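Local structure of DHHA1 domain protein (Clostridium perfringens, 3KEW) at residues A[91-104]-A[195-209]. The protein probably edits mischarged tRNA(Ala) by hydrolysis, as a zinc-binding relative of the editing domain of alanyl-tRNA synthetase. Numbering follows the deposited sequence.
Sequences RFDGMQQHLGQHLL and CCGVHPRNTRDLQVI. With ZN (zinc ion), chain C.
H98 and H102, one turn apart on helix 88-112, meet C195 from the loop after strand 191-194 at a zinc ion, a clear example of a metal site assembled from a helical HxxxH motif and a distant CxxxH motif. Together these are the signature of the editing domain of alanyl- and threonyl-tRNA synthetases, so the site is probably its hydrolytic centre. H199, which ends CxxxH, is not a zinc ligand here: its NE2 lies 4.3 Å from the zinc. H98 and H102 bind through NE2, each 2.3 Å from the zinc, and C195 SG adds a longer bond of 2.6 Å; three waters complete six ligands. H98 swings its ring to the metal with CG anti to the backbone N (chi1 -160°), and Q46 accepts a hydrogen bond from its ND1, fixing the ring's rotation.

H199 organises the aromatic part. Its edge points at the faces of both ligand rings, making edge-to-face pairs with H98 (planes 52° apart) and H102. Its NE2 also donates to C195 SG, nearly in the ring plane, and G197 N gives the same sulfur a second hydrogen bond; the two N-H groups grip and position it on top of its zinc bond.

Apolar contacts extend the interface along the helix. M95 CG meets V198 CG1 at 3.9 Å, P200 CD lies 3.8 Å from L99 CB, and L206 CD1 packs on L99 CD2 while its CD2 touches L99 CG and L103 CD2. Farther on, I209 CD1 rests beside G100 and L104. M95 also packs against backbone carbonyls, CG on V198 O and CE on H199 O.

A direct polar link joins the segments at the short 3-10 turn: Q96 sends NE2 to D205 O at 2.8 Å, in the carbonyl plane, with an N-H...O angle of 157°.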
ATOM      1  N   ARG A  91      -0.832   9.271  -2.902  1.00 43.34           N
ATOM      2  CA  ARG A  91      -0.305   7.964  -3.288  1.00 45.57           C
ATOM      3  C   ARG A  91       0.824   7.582  -2.363  1.00 37.36           C
ATOM      4  O   ARG A  91       0.795   6.522  -1.740  1.00 47.26           O
ATOM      5  CB  ARG A  91       0.313   8.061  -4.682  1.00 43.17           C
ATOM      6  CG  ARG A  91      -0.070   7.042  -5.664  1.00 50.68           C
ATOM      7  CD  ARG A  91       0.036   5.591  -5.251  1.00 46.95           C
ATOM      8  NE  ARG A  91      -0.423   4.859  -6.423  1.00 47.47           N
ATOM      9  CZ  ARG A  91       0.379   4.231  -7.275  1.00 53.26           C
ATOM     10  NH1 ARG A  91       1.680   4.153  -7.045  1.00 44.68           N
ATOM     11  NH2 ARG A  91      -0.131   3.642  -8.338  1.00 54.26           N
ATOM     12  N   PHE A  92       1.833   8.448  -2.333  1.00 41.31           N
ATOM     13  CA  PHE A  92       3.092   8.187  -1.649  1.00 38.01           C
ATOM     14  C   PHE A  92       2.892   8.098  -0.135  1.00 40.80           C
ATOM     15  O   PHE A  92       3.514   7.262   0.530  1.00 44.91           O
ATOM     16  CB  PHE A  92       4.136   9.252  -2.025  1.00 38.34           C
ATOM     17  CG  PHE A  92       5.553   8.851  -1.708  1.00 43.38           C
ATOM     18  CD1 PHE A  92       6.083   7.663  -2.212  1.00 43.30           C
ATOM     19  CD2 PHE A  92       6.355   9.656  -0.902  1.00 47.12           C
ATOM     20  CE1 PHE A  92       7.391   7.274  -1.917  1.00 44.22           C
ATOM     21  CE2 PHE A  92       7.666   9.278  -0.601  1.00 44.04           C
ATOM     22  CZ  PHE A  92       8.183   8.081  -1.115  1.00 40.82           C
ATOM     23  N   ASP A  93       2.016   8.948   0.398  1.00 41.78           N
ATOM     24  CA  ASP A  93       1.647   8.892   1.819  1.00 48.34           C
ATOM     25  C   ASP A  93       1.184   7.490   2.212  1.00 43.64           C
ATOM     26  O   ASP A  93       1.709   6.908   3.156  1.00 47.60           O
ATOM     27  CB  ASP A  93       0.561   9.922   2.156  1.00 47.66           C
ATOM     28  CG  ASP A  93       0.053   9.786   3.584  1.00 56.76           C
ATOM     29  OD1 ASP A  93       0.881   9.820   4.516  1.00 52.14           O
ATOM     30  OD2 ASP A  93      -1.176   9.641   3.773  1.00 61.45           O
ATOM     31  N   GLY A  94       0.228   6.950   1.454  1.00 43.51           N
ATOM     32  CA  GLY A  94      -0.276   5.592   1.662  1.00 35.31           C
ATOM     33  C   GLY A  94       0.773   4.514   1.456  1.00 39.52           C
ATOM     34  O   GLY A  94       0.784   3.529   2.185  1.00 38.33           O
ATOM     35  N   MET A  95       1.649   4.704   0.467  1.00 35.77           N
ATOM     36  CA  MET A  95       2.778   3.788   0.241  1.00 38.35           C
ATOM     37  C   MET A  95       3.681   3.706   1.485  1.00 38.21           C
ATOM     38  O   MET A  95       4.046   2.606   1.920  1.00 43.98           O
ATOM     39  CB  MET A  95       3.600   4.205  -0.997  1.00 38.53           C
ATOM     40  CG  MET A  95       2.897   4.034  -2.380  1.00 34.51           C
ATOM     41  SD  MET A  95       3.726   4.764  -3.813  1.00 30.89           S
ATOM     42  CE  MET A  95       5.055   3.568  -3.993  1.00 36.25           C
ATOM     43  N   GLN A  96       4.022   4.869   2.051  1.00 39.56           N
ATOM     44  CA  GLN A  96       4.884   4.966   3.249  1.00 39.84           C
ATOM     45  C   GLN A  96       4.259   4.359   4.508  1.00 37.47           C
ATOM     46  O   GLN A  96       4.929   3.616   5.238  1.00 37.38           O
ATOM     47  CB  GLN A  96       5.303   6.423   3.522  1.00 40.90           C
ATOM     48  CG  GLN A  96       6.269   6.994   2.496  1.00 40.32           C
ATOM     49  CD  GLN A  96       6.600   8.447   2.739  1.00 42.95           C
ATOM     50  OE1 GLN A  96       5.712   9.286   2.891  1.00 39.86           O
ATOM     51  NE2 GLN A  96       7.885   8.759   2.752  1.00 40.10           N
ATOM     52  N   GLN A  97       2.979   4.651   4.761  1.00 35.56           N
ATOM     53  CA  GLN A  97       2.288   4.092   5.948  1.00 36.84           C
ATOM     54  C   GLN A  97       2.167   2.583   5.916  1.00 40.17           C
ATOM     55  O   GLN A  97       2.250   1.934   6.959  1.00 35.81           O
ATOM     56  CB  GLN A  97       0.895   4.690   6.155  1.00 40.07           C
ATOM     57  CG  GLN A  97       0.818   6.203   6.147  1.00 32.76           C
ATOM     58  CD  GLN A  97       2.013   6.899   6.789  1.00 39.26           C
ATOM     59  OE1 GLN A  97       2.333   6.674   7.963  1.00 40.57           O
ATOM     60  NE2 GLN A  97       2.663   7.777   6.020  1.00 36.94           N
ATOM     61  N   HIS A  98       1.968   2.028   4.719  1.00 41.89           N
ATOM     62  CA  HIS A  98       1.805   0.585   4.563  1.00 37.19           C
ATOM     63  C   HIS A  98       3.130  -0.149   4.759  1.00 37.36           C
ATOM     64  O   HIS A  98       3.187  -1.127   5.502  1.00 38.29           O
ATOM     65  CB  HIS A  98       1.195   0.254   3.195  1.00 39.81           C
ATOM     66  CG  HIS A  98       0.558  -1.100   3.119  1.00 45.36           C
ATOM     67  ND1 HIS A  98      -0.423  -1.398   2.199  1.00 47.85           N
ATOM     68  CD2 HIS A  98       0.751  -2.232   3.843  1.00 41.64           C
ATOM     69  CE1 HIS A  98      -0.800  -2.656   2.351  1.00 51.01           C
ATOM     70  NE2 HIS A  98      -0.105  -3.183   3.343  1.00 46.16           N
ATOM     71  N   LEU A  99       4.181   0.303   4.076  1.00 38.73           N
ATOM     72  CA  LEU A  99       5.507  -0.285   4.263  1.00 38.87           C
ATOM     73  C   LEU A  99       5.993  -0.047   5.701  1.00 37.53           C
ATOM     74  O   LEU A  99       6.621  -0.917   6.293  1.00 37.83           O
ATOM     75  CB  LEU A  99       6.524   0.251   3.226  1.00 37.34           C
ATOM     76  CG  LEU A  99       8.005  -0.170   3.385  1.00 41.51           C
ATOM     77  CD1 LEU A  99       8.173  -1.680   3.316  1.00 40.18           C
ATOM     78  CD2 LEU A  99       8.930   0.487   2.370  1.00 41.87           C
ATOM     79  N   GLY A 100       5.697   1.133   6.248  1.00 33.62           N
ATOM     80  CA  GLY A 100       5.955   1.436   7.656  1.00 38.31           C
ATOM     81  C   GLY A 100       5.424   0.377   8.617  1.00 40.84           C
ATOM     82  O   GLY A 100       6.149  -0.082   9.503  1.00 43.70           O
ATOM     83  N   GLN A 101       4.169  -0.032   8.418  1.00 40.47           N
ATOM     84  CA  GLN A 101       3.584  -1.150   9.162  1.00 38.40           C
ATOM     85  C   GLN A 101       4.352  -2.459   8.981  1.00 40.47           C
ATOM     86  O   GLN A 101       4.672  -3.119   9.971  1.00 38.13           O
ATOM     87  CB  GLN A 101       2.118  -1.354   8.794  1.00 39.86           C
ATOM     88  CG  GLN A 101       1.456  -2.535   9.512  1.00 41.41           C
ATOM     89  CD  GLN A 101       1.353  -3.743   8.622  1.00 43.06           C
ATOM     90  OE1 GLN A 101       0.780  -3.658   7.542  1.00 49.88           O
ATOM     91  NE2 GLN A 101       1.930  -4.876   9.057  1.00 35.82           N
ATOM     92  N   HIS A 102       4.632  -2.831   7.732  1.00 39.02           N
ATOM     93  CA  HIS A 102       5.386  -4.063   7.430  1.00 41.74           C
ATOM     94  C   HIS A 102       6.764  -4.078   8.098  1.00 41.82           C
ATOM     95  O   HIS A 102       7.226  -5.119   8.588  1.00 39.18           O
ATOM     96  CB  HIS A 102       5.594  -4.212   5.913  1.00 42.49           C
ATOM     97  CG  HIS A 102       4.420  -4.770   5.178  1.00 48.45           C
ATOM     98  ND1 HIS A 102       4.529  -5.837   4.314  1.00 47.52           N
ATOM     99  CD2 HIS A 102       3.119  -4.390   5.147  1.00 48.25           C
ATOM    100  CE1 HIS A 102       3.343  -6.103   3.794  1.00 47.33           C
ATOM    101  NE2 HIS A 102       2.471  -5.240   4.283  1.00 52.76           N
ATOM    102  N   LEU A 103       7.430  -2.926   8.054  1.00 41.19           N
ATOM    103  CA  LEU A 103       8.761  -2.758   8.639  1.00 44.35           C
ATOM    104  C   LEU A 103       8.766  -2.975  10.157  1.00 39.34           C
ATOM    105  O   LEU A 103       9.568  -3.763  10.680  1.00 36.21           O
ATOM    106  CB  LEU A 103       9.337  -1.383   8.270  1.00 38.30           C
ATOM    107  CG  LEU A 103      10.746  -1.062   8.779  1.00 45.10           C
ATOM    108  CD1 LEU A 103      11.779  -2.048   8.238  1.00 39.36           C
ATOM    109  CD2 LEU A 103      11.118   0.372   8.421  1.00 41.48           C
ATOM    110  N   LEU A 104       7.853  -2.294  10.844  1.00 35.26           N
ATOM    111  CA  LEU A 104       7.686  -2.407  12.296  1.00 39.53           C
ATOM    112  C   LEU A 104       7.346  -3.831  12.694  1.00 41.06           C
ATOM    113  O   LEU A 104       7.978  -4.396  13.596  1.00 42.88           O
ATOM    114  CB  LEU A 104       6.584  -1.466  12.800  1.00 33.85           C
ATOM    115  CG  LEU A 104       6.889   0.023  12.936  1.00 41.96           C
ATOM    116  CD1 LEU A 104       5.595   0.809  13.250  1.00 48.58           C
ATOM    117  CD2 LEU A 104       7.960   0.319  13.987  1.00 39.95           C
ATOM    118  N   CYS A 195       0.754  -9.631   0.214  1.00 41.17           N
ATOM    119  CA  CYS A 195       0.174  -8.294   0.317  1.00 42.69           C
ATOM    120  C   CYS A 195      -0.237  -7.770  -1.054  1.00 43.79           C
ATOM    121  O   CYS A 195       0.521  -7.879  -2.014  1.00 48.48           O
ATOM    122  CB  CYS A 195       1.167  -7.313   0.966  1.00 35.07           C
ATOM    123  SG  CYS A 195       0.451  -5.703   1.248  1.00 43.63           S
ATOM    124  N   CYS A 196      -1.435  -7.192  -1.114  1.00 43.02           N
ATOM    125  CA  CYS A 196      -1.982  -6.548  -2.311  1.00 51.31           C
ATOM    126  C   CYS A 196      -1.722  -5.043  -2.313  1.00 49.10           C
ATOM    127  O   CYS A 196      -2.273  -4.308  -3.144  1.00 48.54           O
ATOM    128  CB  CYS A 196      -3.500  -6.771  -2.383  1.00 53.99           C
ATOM    129  SG  CYS A 196      -3.984  -8.477  -2.636  1.00 72.75           S
ATOM    130  N   GLY A 197      -0.907  -4.576  -1.372  1.00 42.60           N
ATOM    131  CA  GLY A 197      -0.590  -3.156  -1.293  1.00 42.66           C
ATOM    132  C   GLY A 197       0.336  -2.679  -2.396  1.00 42.23           C
ATOM    133  O   GLY A 197       0.936  -3.483  -3.120  1.00 37.71           O
ATOM    134  N   VAL A 198       0.419  -1.361  -2.531  1.00 38.22           N
ATOM    135  CA  VAL A 198       1.418  -0.698  -3.368  1.00 40.78           C
ATOM    136  C   VAL A 198       2.477  -0.066  -2.450  1.00 42.73           C
ATOM    137  O   VAL A 198       2.197   0.883  -1.709  1.00 41.85           O
ATOM    138  CB  VAL A 198       0.748   0.326  -4.342  1.00 40.80           C
ATOM    139  CG1 VAL A 198       1.773   1.282  -4.960  1.00 36.67           C
ATOM    140  CG2 VAL A 198      -0.006  -0.432  -5.448  1.00 40.50           C
ATOM    141  N   HIS A 199       3.682  -0.629  -2.499  1.00 43.38           N
ATOM    142  CA  HIS A 199       4.775  -0.267  -1.605  1.00 43.07           C
ATOM    143  C   HIS A 199       5.905   0.496  -2.322  1.00 46.91           C
ATOM    144  O   HIS A 199       6.071   0.364  -3.540  1.00 44.83           O
ATOM    145  CB  HIS A 199       5.332  -1.546  -0.962  1.00 42.44           C
ATOM    146  CG  HIS A 199       4.392  -2.173   0.021  1.00 42.83           C
ATOM    147  ND1 HIS A 199       4.520  -2.003   1.382  1.00 38.13           N
ATOM    148  CD2 HIS A 199       3.288  -2.937  -0.161  1.00 35.31           C
ATOM    149  CE1 HIS A 199       3.546  -2.648   1.997  1.00 43.41           C
ATOM    150  NE2 HIS A 199       2.781  -3.221   1.084  1.00 38.70           N
ATOM    151  N   PRO A 200       6.684   1.310  -1.571  1.00 44.85           N
ATOM    152  CA  PRO A 200       7.934   1.836  -2.126  1.00 43.74           C
ATOM    153  C   PRO A 200       8.918   0.697  -2.422  1.00 41.52           C
ATOM    154  O   PRO A 200       8.710  -0.419  -1.963  1.00 43.06           O
ATOM    155  CB  PRO A 200       8.469   2.738  -1.001  1.00 43.95           C
ATOM    156  CG  PRO A 200       7.261   3.069  -0.160  1.00 43.18           C
ATOM    157  CD  PRO A 200       6.448   1.809  -0.202  1.00 40.16           C
ATOM    158  N   ARG A 201       9.957   0.967  -3.203  1.00 41.61           N
ATOM    159  CA  ARG A 201      10.876  -0.097  -3.620  1.00 47.12           C
ATOM    160  C   ARG A 201      12.084  -0.232  -2.715  1.00 44.20           C
ATOM    161  O   ARG A 201      12.914  -1.123  -2.911  1.00 47.50           O
ATOM    162  CB  ARG A 201      11.331   0.094  -5.069  1.00 55.04           C
ATOM    163  CG  ARG A 201      10.376  -0.503  -6.091  1.00 61.26           C
ATOM    164  CD  ARG A 201      11.045  -0.626  -7.447  1.00 76.16           C
ATOM    165  NE  ARG A 201      10.079  -0.485  -8.532  1.00 83.38           N
ATOM    166  CZ  ARG A 201      10.325  -0.775  -9.804  1.00 87.12           C
ATOM    167  NH1 ARG A 201      11.514  -1.237 -10.173  1.00 88.11           N
ATOM    168  NH2 ARG A 201       9.370  -0.607 -10.710  1.00 92.04           N
ATOM    169  N   ASN A 202      12.183   0.661  -1.738  1.00 42.97           N
ATOM    170  CA  ASN A 202      13.211   0.566  -0.706  1.00 46.06           C
ATOM    171  C   ASN A 202      12.756   1.145   0.633  1.00 42.16           C
ATOM    172  O   ASN A 202      11.785   1.914   0.688  1.00 42.00           O
ATOM    173  CB  ASN A 202      14.537   1.185  -1.182  1.00 49.50           C
ATOM    174  CG  ASN A 202      14.391   2.617  -1.677  1.00 60.04           C
ATOM    175  OD1 ASN A 202      13.951   3.510  -0.948  1.00 69.67           O
ATOM    176  ND2 ASN A 202      14.785   2.845  -2.925  1.00 69.32           N
ATOM    177  N   THR A 203      13.448   0.778   1.709  1.00 43.38           N
ATOM    178  CA  THR A 203      13.124   1.312   3.046  1.00 41.55           C
ATOM    179  C   THR A 203      13.535   2.787   3.235  1.00 44.57           C
ATOM    180  O   THR A 203      12.933   3.499   4.045  1.00 42.04           O
ATOM    181  CB  THR A 203      13.698   0.434   4.188  1.00 47.13           C
ATOM    182  OG1 THR A 203      15.124   0.341   4.057  1.00 49.04           O
ATOM    183  CG2 THR A 203      13.070  -0.992   4.174  1.00 35.26           C
ATOM    184  N   ARG A 204      14.538   3.249   2.477  1.00 48.03           N
ATOM    185  CA  ARG A 204      14.977   4.659   2.520  1.00 49.37           C
ATOM    186  C   ARG A 204      13.857   5.625   2.146  1.00 48.20           C
ATOM    187  O   ARG A 204      13.769   6.721   2.704  1.00 42.17           O
ATOM    188  CB  ARG A 204      16.209   4.880   1.629  1.00 52.78           C
ATOM    189  CG  ARG A 204      16.837   6.281   1.632  1.00 58.86           C
ATOM    190  CD  ARG A 204      17.169   6.814   3.026  1.00 67.61           C
ATOM    191  NE  ARG A 204      17.587   8.218   2.985  1.00 74.85           N
ATOM    192  CZ  ARG A 204      16.758   9.264   2.969  1.00 73.70           C
ATOM    193  NH1 ARG A 204      15.439   9.094   2.990  1.00 64.31           N
ATOM    194  NH2 ARG A 204      17.257  10.492   2.931  1.00 70.96           N
ATOM    195  N   ASP A 205      12.987   5.197   1.226  1.00 48.72           N
ATOM    196  CA  ASP A 205      11.791   5.957   0.840  1.00 44.67           C
ATOM    197  C   ASP A 205      10.825   6.291   1.981  1.00 42.70           C
ATOM    198  O   ASP A 205       9.996   7.191   1.844  1.00 43.40           O
ATOM    199  CB  ASP A 205      11.034   5.223  -0.268  1.00 51.69           C
ATOM    200  CG  ASP A 205      11.490   5.622  -1.662  1.00 59.69           C
ATOM    201  OD1 ASP A 205      10.672   5.519  -2.599  1.00 59.74           O
ATOM    202  OD2 ASP A 205      12.654   6.047  -1.829  1.00 70.73           O
ATOM    203  N   LEU A 206      10.933   5.574   3.101  1.00 45.03           N
ATOM    204  CA  LEU A 206      10.143   5.882   4.298  1.00 48.49           C
ATOM    205  C   LEU A 206      10.554   7.164   5.021  1.00 46.97           C
ATOM    206  O   LEU A 206       9.752   7.715   5.771  1.00 49.44           O
ATOM    207  CB  LEU A 206      10.204   4.726   5.285  1.00 47.45           C
ATOM    208  CG  LEU A 206       9.123   3.653   5.377  1.00 52.37           C
ATOM    209  CD1 LEU A 206       8.216   3.627   4.174  1.00 49.07           C
ATOM    210  CD2 LEU A 206       9.811   2.323   5.558  1.00 51.73           C
ATOM    211  N   GLN A 207      11.801   7.602   4.812  1.00 48.58           N
ATOM    212  CA  GLN A 207      12.423   8.798   5.441  1.00 51.34           C
ATOM    213  C   GLN A 207      12.712   8.575   6.923  1.00 51.21           C
ATOM    214  O   GLN A 207      13.874   8.518   7.344  1.00 55.25           O
ATOM    215  CB  GLN A 207      11.596  10.095   5.259  1.00 45.76           C
ATOM    216  CG  GLN A 207      11.188  10.466   3.822  1.00 58.49           C
ATOM    217  CD  GLN A 207      10.116  11.573   3.788  1.00 60.44           C
ATOM    218  OE1 GLN A 207      10.118  12.485   4.617  1.00 76.13           O
ATOM    219  NE2 GLN A 207       9.201  11.485   2.837  1.00 60.38           N
ATOM    220  N   VAL A 208      11.636   8.445   7.695  1.00 49.80           N
ATOM    221  CA  VAL A 208      11.676   8.290   9.145  1.00 48.80           C
ATOM    222  C   VAL A 208      10.360   7.641   9.615  1.00 47.50           C
ATOM    223  O   VAL A 208       9.314   7.793   8.978  1.00 49.15           O
ATOM    224  CB  VAL A 208      11.957   9.671   9.840  1.00 47.68           C
ATOM    225  CG1 VAL A 208      10.798  10.642   9.643  1.00 46.61           C
ATOM    226  CG2 VAL A 208      12.328   9.515  11.312  1.00 45.07           C
ATOM    227  N   ILE A 209      10.426   6.891  10.707  1.00 45.34           N
ATOM    228  CA  ILE A 209       9.242   6.316  11.332  1.00 46.35           C
ATOM    229  C   ILE A 209       9.208   6.629  12.843  1.00 47.91           C
ATOM    230  O   ILE A 209      10.201   6.453  13.566  1.00 44.94           O
ATOM    231  CB  ILE A 209       9.116   4.787  11.017  1.00 46.71           C
ATOM    232  CG1 ILE A 209       7.797   4.213  11.519  1.00 46.07           C
ATOM    233  CG2 ILE A 209      10.284   4.002  11.575  1.00 46.75           C
ATOM    234  CD1 ILE A 209       7.330   3.053  10.671  1.00 54.67           C
TER
HETATM  235 ZN    ZN C 240       0.238  -5.437   3.797  1.00 53.93          ZN
HETATM  236  O   HOH W   1       0.015  -5.496   6.107  1.00 38.86           O
HETATM  237  O   HOH W   2       0.218  -7.635   4.206  1.00 56.35           O
HETATM  238  O   HOH W   3      -2.163  -5.652   3.743  1.00 43.56           O